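Local structure of LpxE (Aquifex aeolicus, 6EBU) at residues 30-41 and 135-145. The protein is probably a membrane-bound phosphatase of the PAP2 family that removes the 1-phosphate group from lipid A. The protein carries 1 engineered substitution. Residues are numbered along the deposited sequence; the frame is centred on the assembly and turned at random.
With BOG (octyl beta-D-glucopyranoside), chain D; BOG (octyl beta-D-glucopyranoside), chain F; BOG (octyl beta-D-glucopyranoside), chain C; SO4 (sulfate ion), chain B.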
loop_
_atom_site.group_PDB
_atom_site.type_symbol
_atom_site.label_atom_id
_atom_site.label_comp_id
_atom_site.label_asym_id
_atom_site.label_seq_id
_atom_site.Cartn_x
_atom_site.Cartn_y
_atom_site.Cartn_z
ATOM N N LEU A 30 9.087 11.297 12.613
ATOM C CA LEU A 30 8.658 10.310 11.629
ATOM C C LEU A 30 7.582 9.399 12.204
ATOM O O LEU A 30 6.641 9.020 11.497
ATOM C CB LEU A 30 9.857 9.492 11.152
ATOM C CG LEU A 30 10.644 10.057 9.971
ATOM C CD1 LEU A 30 11.824 9.157 9.642
ATOM C CD2 LEU A 30 9.733 10.216 8.767
ATOM N N ASP A 31 7.706 9.043 13.487
ATOM C CA ASP A 31 6.695 8.214 14.133
ATOM C C ASP A 31 5.338 8.901 14.128
ATOM O O ASP A 31 4.312 8.263 13.864
ATOM C CB ASP A 31 7.111 7.890 15.569
ATOM C CG ASP A 31 8.316 6.971 15.644
ATOM O OD1 ASP A 31 8.760 6.468 14.592
ATOM O OD2 ASP A 31 8.815 6.743 16.766
ATOM N N VAL A 32 5.312 10.202 14.418
ATOM C CA VAL A 32 4.050 10.933 14.439
ATOM C C VAL A 32 3.501 11.083 13.026
ATOM O O VAL A 32 2.314 10.838 12.776
ATOM C CB VAL A 32 4.226 12.301 15.123
ATOM C CG1 VAL A 32 2.947 13.112 15.010
ATOM C CG2 VAL A 32 4.621 12.122 16.582
ATOM N N PHE A 33 4.357 11.481 12.081
ATOM C CA PHE A 33 3.900 11.703 10.713
ATOM C C PHE A 33 3.285 10.441 10.123
ATOM O O PHE A 33 2.190 10.480 9.550
ATOM C CB PHE A 33 5.054 12.188 9.834
ATOM C CG PHE A 33 4.719 12.222 8.367
ATOM C CD1 PHE A 33 4.068 13.316 7.818
ATOM C CD2 PHE A 33 5.039 11.154 7.541
ATOM C CE1 PHE A 33 3.749 13.350 6.470
ATOM C CE2 PHE A 33 4.721 11.178 6.197
ATOM C CZ PHE A 33 4.076 12.279 5.659
ATOM N N PHE A 34 3.981 9.309 10.247
ATOM C CA PHE A 34 3.491 8.081 9.632
ATOM C C PHE A 34 2.288 7.518 10.374
ATOM O O PHE A 34 1.449 6.847 9.764
ATOM C CB PHE A 34 4.614 7.048 9.554
ATOM C CG PHE A 34 5.548 7.268 8.405
ATOM C CD1 PHE A 34 5.055 7.500 7.132
ATOM C CD2 PHE A 34 6.919 7.261 8.596
ATOM C CE1 PHE A 34 5.912 7.710 6.067
ATOM C CE2 PHE A 34 7.782 7.472 7.537
ATOM C CZ PHE A 34 7.277 7.697 6.271
ATOM N N THR A 35 2.184 7.777 11.677
ATOM C CA THR A 35 0.983 7.392 12.409
ATOM C C THR A 35 -0.220 8.193 11.929
ATOM O O THR A 35 -1.299 7.636 11.700
ATOM C CB THR A 35 1.197 7.582 13.911
ATOM O OG1 THR A 35 2.252 6.721 14.355
ATOM C CG2 THR A 35 -0.074 7.252 14.682
ATOM N N HIS A 36 -0.047 9.507 11.766
ATOM C CA HIS A 36 -1.126 10.343 11.252
ATOM C C HIS A 36 -1.437 10.007 9.799
ATOM O O HIS A 36 -2.603 10.031 9.385
ATOM C CB HIS A 36 -0.755 11.823 11.385
ATOM C CG HIS A 36 -0.635 12.300 12.799
ATOM N ND1 HIS A 36 -0.593 13.639 13.130
ATOM C CD2 HIS A 36 -0.543 11.622 13.968
ATOM C CE1 HIS A 36 -0.483 13.763 14.442
ATOM N NE2 HIS A 36 -0.450 12.555 14.974
ATOM N N PHE A 37 -0.407 9.678 9.016
ATOM C CA PHE A 37 -0.548 9.463 7.582
ATOM C C PHE A 37 -1.153 8.107 7.235
ATOM O O PHE A 37 -1.708 7.959 6.141
ATOM C CB PHE A 37 0.822 9.599 6.907
ATOM C CG PHE A 37 0.757 9.777 5.418
ATOM C CD1 PHE A 37 0.498 11.020 4.865
ATOM C CD2 PHE A 37 0.969 8.703 4.570
ATOM C CE1 PHE A 37 0.444 11.186 3.497
ATOM C CE2 PHE A 37 0.914 8.865 3.200
ATOM C CZ PHE A 37 0.651 10.107 2.663
ATOM N N ALA A 38 -1.059 7.123 8.136
ATOM C CA ALA A 38 -1.482 5.763 7.812
ATOM C C ALA A 38 -2.953 5.697 7.413
ATOM O O ALA A 38 -3.326 4.879 6.563
ATOM C CB ALA A 38 -1.217 4.835 8.997
ATOM N N TYR A 39 -3.793 6.549 8.009
ATOM C CA TYR A 39 -5.223 6.548 7.713
ATOM C C TYR A 39 -5.502 6.735 6.227
ATOM O O TYR A 39 -6.483 6.193 5.707
ATOM C CB TYR A 39 -5.911 7.649 8.520
ATOM C CG TYR A 39 -7.421 7.619 8.475
ATOM C CD1 TYR A 39 -8.144 6.916 9.429
ATOM C CD2 TYR A 39 -8.124 8.304 7.492
ATOM C CE1 TYR A 39 -9.524 6.887 9.400
ATOM C CE2 TYR A 39 -9.505 8.282 7.456
ATOM C CZ TYR A 39 -10.201 7.572 8.414
ATOM O OH TYR A 39 -11.576 7.539 8.394
ATOM N N LEU A 40 -4.657 7.496 5.530
ATOM C CA LEU A 40 -4.855 7.749 4.110
ATOM C C LEU A 40 -4.588 6.525 3.246
ATOM O O LEU A 40 -4.934 6.538 2.060
ATOM C CB LEU A 40 -3.964 8.903 3.663
ATOM C CG LEU A 40 -4.207 10.193 4.442
ATOM C CD1 LEU A 40 -3.195 11.261 4.041
ATOM C CD2 LEU A 40 -5.637 10.674 4.241
ATOM N N GLY A 41 -3.979 5.483 3.800
ATOM C CA GLY A 41 -3.812 4.223 3.112
ATOM C C GLY A 41 -4.790 3.145 3.518
ATOM O O GLY A 41 -4.664 2.010 3.050
ATOM N N TYR A 135 2.086 10.127 -2.695
ATOM C CA TYR A 135 1.218 9.586 -1.654
ATOM C C TYR A 135 1.299 8.065 -1.619
ATOM O O TYR A 135 1.451 7.464 -0.550
ATOM C CB TYR A 135 -0.219 10.059 -1.887
ATOM C CG TYR A 135 -1.278 9.057 -1.494
ATOM C CD1 TYR A 135 -1.649 8.896 -0.168
ATOM C CD2 TYR A 135 -1.910 8.273 -2.453
ATOM C CE1 TYR A 135 -2.617 7.980 0.197
ATOM C CE2 TYR A 135 -2.878 7.355 -2.098
ATOM C CZ TYR A 135 -3.228 7.212 -0.772
ATOM O OH TYR A 135 -4.191 6.295 -0.415
ATOM N N ALA A 136 1.221 7.426 -2.790
ATOM C CA ALA A 136 1.331 5.971 -2.851
ATOM C C ALA A 136 2.686 5.494 -2.347
ATOM O O ALA A 136 2.772 4.481 -1.643
ATOM C CB ALA A 136 1.092 5.485 -4.282
ATOM N N PHE A 137 3.758 6.210 -2.695
ATOM C CA PHE A 137 5.085 5.820 -2.229
ATOM C C PHE A 137 5.188 5.927 -0.714
ATOM O O PHE A 137 5.750 5.042 -0.058
ATOM C CB PHE A 137 6.155 6.681 -2.901
ATOM C CG PHE A 137 7.480 6.661 -2.192
ATOM C CD1 PHE A 137 8.379 5.629 -2.407
ATOM C CD2 PHE A 137 7.824 7.669 -1.304
ATOM C CE1 PHE A 137 9.599 5.601 -1.751
ATOM C CE2 PHE A 137 9.040 7.647 -0.646
ATOM C CZ PHE A 137 9.929 6.612 -0.869
ATOM N N LEU A 138 4.651 7.007 -0.141
ATOM C CA LEU A 138 4.739 7.200 1.303
ATOM C C LEU A 138 3.948 6.144 2.064
ATOM O O LEU A 138 4.358 5.738 3.156
ATOM C CB LEU A 138 4.255 8.602 1.678
ATOM C CG LEU A 138 5.210 9.749 1.333
ATOM C CD1 LEU A 138 4.590 11.092 1.681
ATOM C CD2 LEU A 138 6.547 9.570 2.041
ATOM N N ILE A 139 2.819 5.691 1.513
ATOM C CA ILE A 139 2.085 4.593 2.136
ATOM C C ILE A 139 2.942 3.335 2.155
ATOM O O ILE A 139 3.086 2.675 3.192
ATOM C CB ILE A 139 0.748 4.352 1.410
ATOM C CG1 ILE A 139 -0.213 5.513 1.661
ATOM C CG2 ILE A 139 0.122 3.046 1.874
ATOM C CD1 ILE A 139 -0.565 5.697 3.115
ATOM N N GLY A 140 3.533 2.990 1.008
ATOM C CA GLY A 140 4.423 1.842 0.963
ATOM C C GLY A 140 5.589 1.975 1.925
ATOM O O GLY A 140 5.940 1.022 2.626
ATOM N N TYR A 141 6.198 3.163 1.979
ATOM C CA TYR A 141 7.272 3.393 2.939
ATOM C C TYR A 141 6.749 3.340 4.369
ATOM O O TYR A 141 7.444 2.863 5.275
ATOM C CB TYR A 141 7.948 4.739 2.662
ATOM C CG TYR A 141 9.282 4.917 3.357
ATOM C CD1 TYR A 141 9.348 5.221 4.712
ATOM C CD2 TYR A 141 10.477 4.782 2.660
ATOM C CE1 TYR A 141 10.560 5.381 5.352
ATOM C CE2 TYR A 141 11.697 4.942 3.293
ATOM C CZ TYR A 141 11.731 5.244 4.640
ATOM O OH TYR A 141 12.938 5.407 5.280
ATOM N N GLU A 142 5.523 3.819 4.589
ATOM C CA GLU A 142 4.968 3.834 5.939
ATOM C C GLU A 142 4.795 2.421 6.486
ATOM O O GLU A 142 5.050 2.172 7.670
ATOM C CB GLU A 142 3.636 4.585 5.944
ATOM C CG GLU A 142 2.845 4.461 7.229
ATOM C CD GLU A 142 1.617 3.595 7.056
ATOM O OE1 GLU A 142 1.497 2.576 7.768
ATOM O OE2 GLU A 142 0.776 3.928 6.197
ATOM N N ARG A 143 4.374 1.479 5.637
ATOM C CA ARG A 143 4.170 0.109 6.102
ATOM C C ARG A 143 5.474 -0.506 6.597
ATOM O O ARG A 143 5.488 -1.219 7.607
ATOM C CB ARG A 143 3.563 -0.744 4.985
ATOM C CG ARG A 143 2.264 -0.199 4.403
ATOM C CD ARG A 143 1.312 0.249 5.496
ATOM N NE ARG A 143 0.509 -0.855 6.010
ATOM C CZ ARG A 143 -0.094 -0.853 7.194
ATOM N NH1 ARG A 143 0.020 0.196 7.995
ATOM N NH2 ARG A 143 -0.808 -1.904 7.577
ATOM N N ILE A 144 6.581 -0.238 5.903
ATOM C CA ILE A 144 7.870 -0.767 6.334
ATOM C C ILE A 144 8.356 -0.033 7.577
ATOM O O ILE A 144 8.855 -0.652 8.523
ATOM C CB ILE A 144 8.893 -0.681 5.188
ATOM C CG1 ILE A 144 8.296 -1.243 3.897
ATOM C CG2 ILE A 144 10.171 -1.428 5.552
ATOM C CD1 ILE A 144 9.193 -1.085 2.701
ATOM N N TYR A 145 8.215 1.296 7.597
ATOM C CA TYR A 145 8.633 2.064 8.764
ATOM C C TYR A 145 7.860 1.654 10.009
ATOM O O TYR A 145 8.419 1.647 11.113
ATOM C CB TYR A 145 8.463 3.563 8.502
ATOM C CG TYR A 145 8.976 4.426 9.632
ATOM C CD1 TYR A 145 10.300 4.845 9.664
ATOM C CD2 TYR A 145 8.143 4.807 10.675
ATOM C CE1 TYR A 145 10.778 5.627 10.701
ATOM C CE2 TYR A 145 8.608 5.586 11.712
ATOM C CZ TYR A 145 9.927 5.992 11.723
ATOM O OH TYR A 145 10.398 6.765 12.761
HETATM O O1 BOG D . 7.180 -0.680 -7.897
HETATM C "C1'" BOG D . 7.297 0.507 -7.115
HETATM C "C2'" BOG D . 7.298 0.137 -5.615
HETATM C "C3'" BOG D . 7.213 1.431 -4.743
HETATM C "C4'" BOG D . 7.087 1.029 -3.248
HETATM C "C5'" BOG D . 7.600 2.177 -2.355
HETATM C "C6'" BOG D . 8.157 1.597 -1.039
HETATM C "C7'" BOG D . 9.579 2.109 -0.821
HETATM C "C8'" BOG D . 10.012 1.831 0.619
HETATM O O1 BOG F . -5.429 -3.246 7.593
HETATM C "C1'" BOG F . -5.342 -1.945 7.015
HETATM C "C2'" BOG F . -5.526 -0.882 8.121
HETATM C "C3'" BOG F . -4.759 0.420 7.732
HETATM C "C4'" BOG F . -3.866 0.883 8.916
HETATM C "C5'" BOG F . -3.168 -0.337 9.560
HETATM C "C6'" BOG F . -2.592 0.059 10.935
HETATM C "C7'" BOG F . -3.698 0.064 11.987
HETATM C "C8'" BOG F . -4.202 -1.364 12.207
HETATM O O1 BOG C . 8.331 13.131 6.371
HETATM C "C1'" BOG C . 8.146 13.623 7.698
HETATM C "C2'" BOG C . 9.446 14.298 8.185
HETATM C "C3'" BOG C . 9.215 14.926 9.594
HETATM C "C4'" BOG C . 9.932 16.303 9.679
HETATM C "C5'" BOG C . 9.749 17.066 8.349
HETATM C "C6'" BOG C . 9.823 18.589 8.585
HETATM C "C7'" BOG C . 9.996 19.286 7.237
HETATM C "C8'" BOG C . 10.037 20.804 7.435
HETATM S S SO4 B . -2.167 -4.467 5.141
HETATM O O1 SO4 B . -1.252 -3.339 4.977
HETATM O O2 SO4 B . -2.202 -4.870 6.542
HETATM O O3 SO4 B . -1.695 -5.581 4.323
HETATM O O4 SO4 B . -3.507 -4.077 4.711
#
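A knob-into-hole contact joins helix 28-37 to helix 126-145 of this PAP2-family membrane enzyme, with Phe34 seated among Leu138, Tyr141, Glu142 and Tyr145. The two helix segments cross at -119°. Glu142 lies over one face of Phe34, its CA making a CH-pi contact while CB comes to 3.5 Å from Phe34 CD1. At the far end of the ring, Phe34 CZ meets Tyr141 CD1 at 3.6 Å; these two planes are nearly parallel but slid so far apart that they barely overlap. Tyr145 completes the aromatic cluster, presenting a face to Phe34 CD2 with the ring planes 44° apart. Its OH donates to Asp31 OD1 in a bond modelled as very short, 2.5 Å, a length that is doubtful at this resolution, and is also hydrogen-bonded to His27 N.

Toward Gly41, Phe37, with CG anti to the backbone N, puts CE2 against Ile139 CD1 and Leu138 CB, and CZ against Tyr135 CD1. Beyond it, Tyr135 OH donates to Leu40 O at 2.6 Å, pinning the short 3-10 turn to the opposing helix.

Between these polar ends, the chain of Glu142 bends at chi2 (-109°) and brings its carboxylate up to Ala38, with OE2 3.6 Å from Ala38 CB. The other oxygen, OE1, takes Arg143 NH1 on its syn lone pair at 2.8 Å, almost exactly in the guanidinium plane, which should restrain the rotation of the guanidinium group. Arg143 in turn donates through NE and NH2 to sulfate O1, the NH2 bond being 3.0 Å long. Lys79, Arg86, Gly108 and His149 also bind this sulfate, which probably marks the substrate phosphate position. Glu142 is thus a second-shell residue, linking interhelical packing to the anion pocket characteristic of PAP2 phosphatases.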